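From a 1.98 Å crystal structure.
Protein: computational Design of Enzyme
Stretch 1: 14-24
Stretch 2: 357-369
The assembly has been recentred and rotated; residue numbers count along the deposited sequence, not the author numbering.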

# COMPACT_ATOMS: atom_id res chain seq x y z
N THR A 14 2.94 12.60 -12.25
CA THR A 14 2.15 13.26 -13.29
C THR A 14 1.05 14.15 -12.71
O THR A 14 0.68 14.04 -11.53
N ALA A 15 0.54 15.04 -13.56
CA ALA A 15 -0.51 15.97 -13.19
C ALA A 15 -1.73 15.21 -12.66
O ALA A 15 -2.31 15.57 -11.64
N GLU A 16 -2.11 14.16 -13.37
CA GLU A 16 -3.31 13.39 -13.01
C GLU A 16 -3.12 12.69 -11.67
O GLU A 16 -4.06 12.57 -10.88
N THR A 17 -1.90 12.26 -11.42
CA THR A 17 -1.54 11.57 -10.18
C THR A 17 -1.59 12.51 -8.98
O THR A 17 -2.16 12.18 -7.94
N ARG A 18 -0.98 13.69 -9.13
CA ARG A 18 -1.10 14.73 -8.11
C ARG A 18 -2.55 15.12 -7.91
O ARG A 18 -2.99 15.33 -6.78
N SER A 19 -3.30 15.23 -9.01
CA SER A 19 -4.73 15.52 -8.92
C SER A 19 -5.45 14.48 -8.06
O SER A 19 -6.25 14.81 -7.18
N LEU A 20 -5.17 13.20 -8.32
CA LEU A 20 -5.84 12.13 -7.59
C LEU A 20 -5.59 12.25 -6.10
O LEU A 20 -6.52 12.11 -5.30
N LEU A 21 -4.35 12.51 -5.71
CA LEU A 21 -4.05 12.62 -4.28
C LEU A 21 -4.82 13.77 -3.64
O LEU A 21 -5.32 13.66 -2.52
N SER A 22 -4.94 14.88 -4.37
CA SER A 22 -5.74 16.02 -3.92
C SER A 22 -7.22 15.64 -3.79
O SER A 22 -7.88 16.03 -2.84
N TYR A 23 -7.73 14.92 -4.78
CA TYR A 23 -9.13 14.51 -4.77
C TYR A 23 -9.43 13.61 -3.57
O TYR A 23 -10.42 13.82 -2.87
N LEU A 24 -8.57 12.62 -3.34
CA LEU A 24 -8.79 11.70 -2.23
C LEU A 24 -8.79 12.43 -0.88
O LEU A 24 -9.56 12.09 0.01
N GLU A 357 -20.33 8.49 -9.51
CA GLU A 357 -20.26 9.65 -8.64
C GLU A 357 -18.85 10.22 -8.49
O GLU A 357 -18.64 11.19 -7.77
N VAL A 358 -17.88 9.62 -9.17
CA VAL A 358 -16.51 10.12 -9.11
C VAL A 358 -16.33 11.20 -10.16
O VAL A 358 -16.46 10.93 -11.35
N THR A 359 -16.05 12.42 -9.72
CA THR A 359 -15.89 13.54 -10.64
C THR A 359 -14.76 14.46 -10.17
O THR A 359 -14.56 14.65 -8.97
N GLY A 360 -14.02 15.02 -11.12
CA GLY A 360 -12.90 15.91 -10.82
C GLY A 360 -11.71 15.23 -10.15
O GLY A 360 -10.92 15.89 -9.47
N ALA A 361 -11.56 13.92 -10.34
CA ALA A 361 -10.48 13.19 -9.68
C ALA A 361 -9.13 13.45 -10.33
O ALA A 361 -8.11 13.49 -9.65
N PHE A 362 -9.12 13.63 -11.65
CA PHE A 362 -7.86 13.62 -12.39
C PHE A 362 -7.49 14.92 -13.11
O PHE A 362 -6.38 15.04 -13.63
N ASP A 363 -8.40 15.89 -13.11
CA ASP A 363 -8.22 17.06 -13.96
C ASP A 363 -7.92 18.31 -13.15
O ASP A 363 -8.01 19.42 -13.66
N ARG A 364 -7.55 18.12 -11.89
CA ARG A 364 -7.21 19.25 -11.03
C ARG A 364 -5.82 19.79 -11.37
O ARG A 364 -4.98 19.08 -11.92
N THR A 365 -5.61 21.06 -11.06
CA THR A 365 -4.29 21.66 -11.18
C THR A 365 -3.67 21.76 -9.80
O THR A 365 -4.12 22.54 -8.95
N VAL A 366 -2.65 20.95 -9.56
CA VAL A 366 -2.02 20.88 -8.24
C VAL A 366 -0.53 20.58 -8.36
O VAL A 366 -0.13 19.65 -9.06
N ALA A 367 0.27 21.40 -7.70
CA ALA A 367 1.72 21.23 -7.74
C ALA A 367 2.24 20.46 -6.53
O ALA A 367 1.65 20.50 -5.44
N ALA A 368 3.33 19.74 -6.75
CA ALA A 368 3.99 18.99 -5.70
C ALA A 368 4.88 19.89 -4.85
O ALA A 368 5.70 20.65 -5.37
N ALA A 369 4.72 19.80 -3.53
CA ALA A 369 5.72 20.34 -2.63
C ALA A 369 7.06 19.70 -2.99
O ALA A 369 7.11 18.56 -3.44

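How does the start of stretch 2 meet the helix formed by residues 15-24? It does so through Tyr 23, whose CA-to-CB bond points toward stretch 2, with chi1 at 166° (t). Val 358, also t, reaches the ring from a sideways CB, its CG1 lying 4.2 Å from Tyr 23 CZ. The phenol end is anchored by water 2, which lies 2.9 Å from Tyr 23 OH, donates to Glu 357 O at 2.8 Å and accepts from Thr 359 N at 3.2 Å. The CA-to-CB bond of Thr 359 points away, and Thr 359 O lies 3.4 Å from Tyr 23 CE1.

What fixes Ala 361 and Phe 362 against the helix? The methyl of Ala 361 sits over one face of the Tyr 23 ring, with CB 3.9 Å from the ring centroid and nearly on its normal, a CH-pi contact. Its carbonyl serves the helix as well: Ser 19 OG, from a t rotamer, donates to Ala 361 O at 2.7 Å. Phe 362, in the m rotamer, packs its CE1 4.1 Å from Leu 20 CD1, while Phe 362 O receives a CA-H...O contact from Glu 16 CA at 3.5 Å.

Why does Arg 364 matter so much between two turned-away neighbours, Asp 363 and Thr 365? Arg 364 N donates to Ser 19 OG at 3.0 Å, so that hydroxyl accepts from one backbone group while donating to another. The side chain, m at chi1 and off the usual wells at chi2 and chi3, brings its guanidinium to Ser 22 OG, which accepts from Arg 364 NE at 3.3 Å and from Arg 364 NH2 at 3.2 Å. One guanidinium face lies against the helix backbone, with Arg 364 CZ 3.6 Å from Tyr 23 CA.

How does the contact finish beyond Arg 364? Val 366 points toward the helix with chi1 at 39° (p), placing CG1 3.5 Å from Ser 19 N and 3.9 Å from Arg 18 CB. Arg 18, m, t and m at chi1 to chi3, reaches the backbone here, and Arg 18 NE donates to Val 366 O at 2.5 Å, a short bond supplemented by a weak one from Arg 18 NH2 to Val 366 O at 3.1 Å. Water 1 accepts from Val 366 N at 3.0 Å and lies 2.9 Å from Ala 15 O, linking Val 366 to the helix. Ala 367 turns away, whereas Ala 368 CB rests 3.9 Å from Arg 18 CD.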

# COMPACT_ATOMS: atom_id res chain seq x y z
CB THR A 14 1.52 12.23 -14.24
OG1 THR A 14 0.48 11.52 -13.57
CG2 THR A 14 2.57 11.25 -14.72
CB ALA A 15 -0.91 16.82 -14.41
CB GLU A 16 -3.65 12.38 -14.10
CG GLU A 16 -4.20 13.01 -15.40
CD GLU A 16 -3.12 13.66 -16.26
OE1 GLU A 16 -1.91 13.40 -16.03
OE2 GLU A 16 -3.47 14.42 -17.18
CB THR A 17 -0.15 10.93 -10.29
OG1 THR A 17 -0.17 10.01 -11.39
CG2 THR A 17 0.21 10.18 -9.01
CB ARG A 18 -0.25 15.97 -8.46
CG ARG A 18 1.21 15.64 -8.83
CD ARG A 18 2.11 16.88 -8.92
NE ARG A 18 1.58 17.93 -9.78
CZ ARG A 18 1.79 18.02 -11.09
NH1 ARG A 18 2.52 17.11 -11.72
NH2 ARG A 18 1.26 19.02 -11.77
CB SER A 19 -5.35 15.53 -10.33
OG SER A 19 -6.75 15.75 -10.25
CB LEU A 20 -5.38 10.75 -8.09
CG LEU A 20 -5.97 9.55 -7.34
CD1 LEU A 20 -7.51 9.58 -7.34
CD2 LEU A 20 -5.47 8.23 -7.91
CB LEU A 21 -2.55 12.77 -4.04
CG LEU A 21 -2.10 12.64 -2.58
CD1 LEU A 21 -2.54 11.32 -1.99
CD2 LEU A 21 -0.56 12.82 -2.47
CB SER A 22 -5.61 17.19 -4.89
OG SER A 22 -6.51 18.24 -4.54
CB TYR A 23 -9.49 13.82 -6.09
CG TYR A 23 -10.80 13.08 -6.05
CD1 TYR A 23 -12.01 13.72 -6.32
CD2 TYR A 23 -10.84 11.73 -5.73
CE1 TYR A 23 -13.20 13.04 -6.28
CE2 TYR A 23 -12.02 11.04 -5.69
CZ TYR A 23 -13.20 11.70 -5.96
OH TYR A 23 -14.38 10.99 -5.91
CB LEU A 24 -7.75 10.57 -2.26
CG LEU A 24 -7.88 9.62 -3.46
CD1 LEU A 24 -6.65 8.68 -3.58
CD2 LEU A 24 -9.19 8.84 -3.38
CB GLU A 357 -20.87 9.35 -7.27
CG GLU A 357 -22.39 9.17 -7.33
CD GLU A 357 -22.91 8.22 -6.27
OE1 GLU A 357 -22.29 7.16 -6.07
OE2 GLU A 357 -23.92 8.56 -5.62
CB VAL A 358 -15.48 9.02 -9.37
CG1 VAL A 358 -14.07 9.62 -9.51
CG2 VAL A 358 -15.53 7.99 -8.25
CB THR A 359 -17.22 14.31 -10.81
OG1 THR A 359 -17.03 15.42 -11.69
CG2 THR A 359 -17.71 14.83 -9.47
CB ALA A 361 -10.78 11.70 -9.64
CB PHE A 362 -7.83 12.47 -13.40
CG PHE A 362 -8.06 11.13 -12.78
CD1 PHE A 362 -7.09 10.55 -11.97
CD2 PHE A 362 -9.24 10.43 -13.00
CE1 PHE A 362 -7.29 9.31 -11.38
CE2 PHE A 362 -9.45 9.19 -12.42
CZ PHE A 362 -8.47 8.62 -11.60
CB ASP A 363 -9.44 17.27 -14.87
CG ASP A 363 -10.73 17.47 -14.09
OD1 ASP A 363 -10.71 17.39 -12.85
OD2 ASP A 363 -11.77 17.71 -14.74
CB ARG A 364 -7.32 18.85 -9.55
CG ARG A 364 -8.76 18.74 -9.07
CD ARG A 364 -8.99 17.54 -8.16
NE ARG A 364 -8.89 17.88 -6.75
CZ ARG A 364 -9.91 17.89 -5.90
NH1 ARG A 364 -11.14 17.58 -6.30
NH2 ARG A 364 -9.70 18.21 -4.63
CB THR A 365 -4.37 23.06 -11.82
OG1 THR A 365 -4.96 22.96 -13.12
CG2 THR A 365 -2.97 23.66 -11.95
CB VAL A 366 -2.72 19.83 -7.35
CG1 VAL A 366 -3.09 18.62 -8.16
CG2 VAL A 366 -1.84 19.47 -6.16
CB ALA A 367 2.42 22.58 -7.84
CB ALA A 368 4.81 17.88 -6.31
CB ALA A 369 5.36 20.03 -1.19
O HOH W 1 -2.38 18.49 -11.27
O HOH W 2 -16.60 12.67 -6.60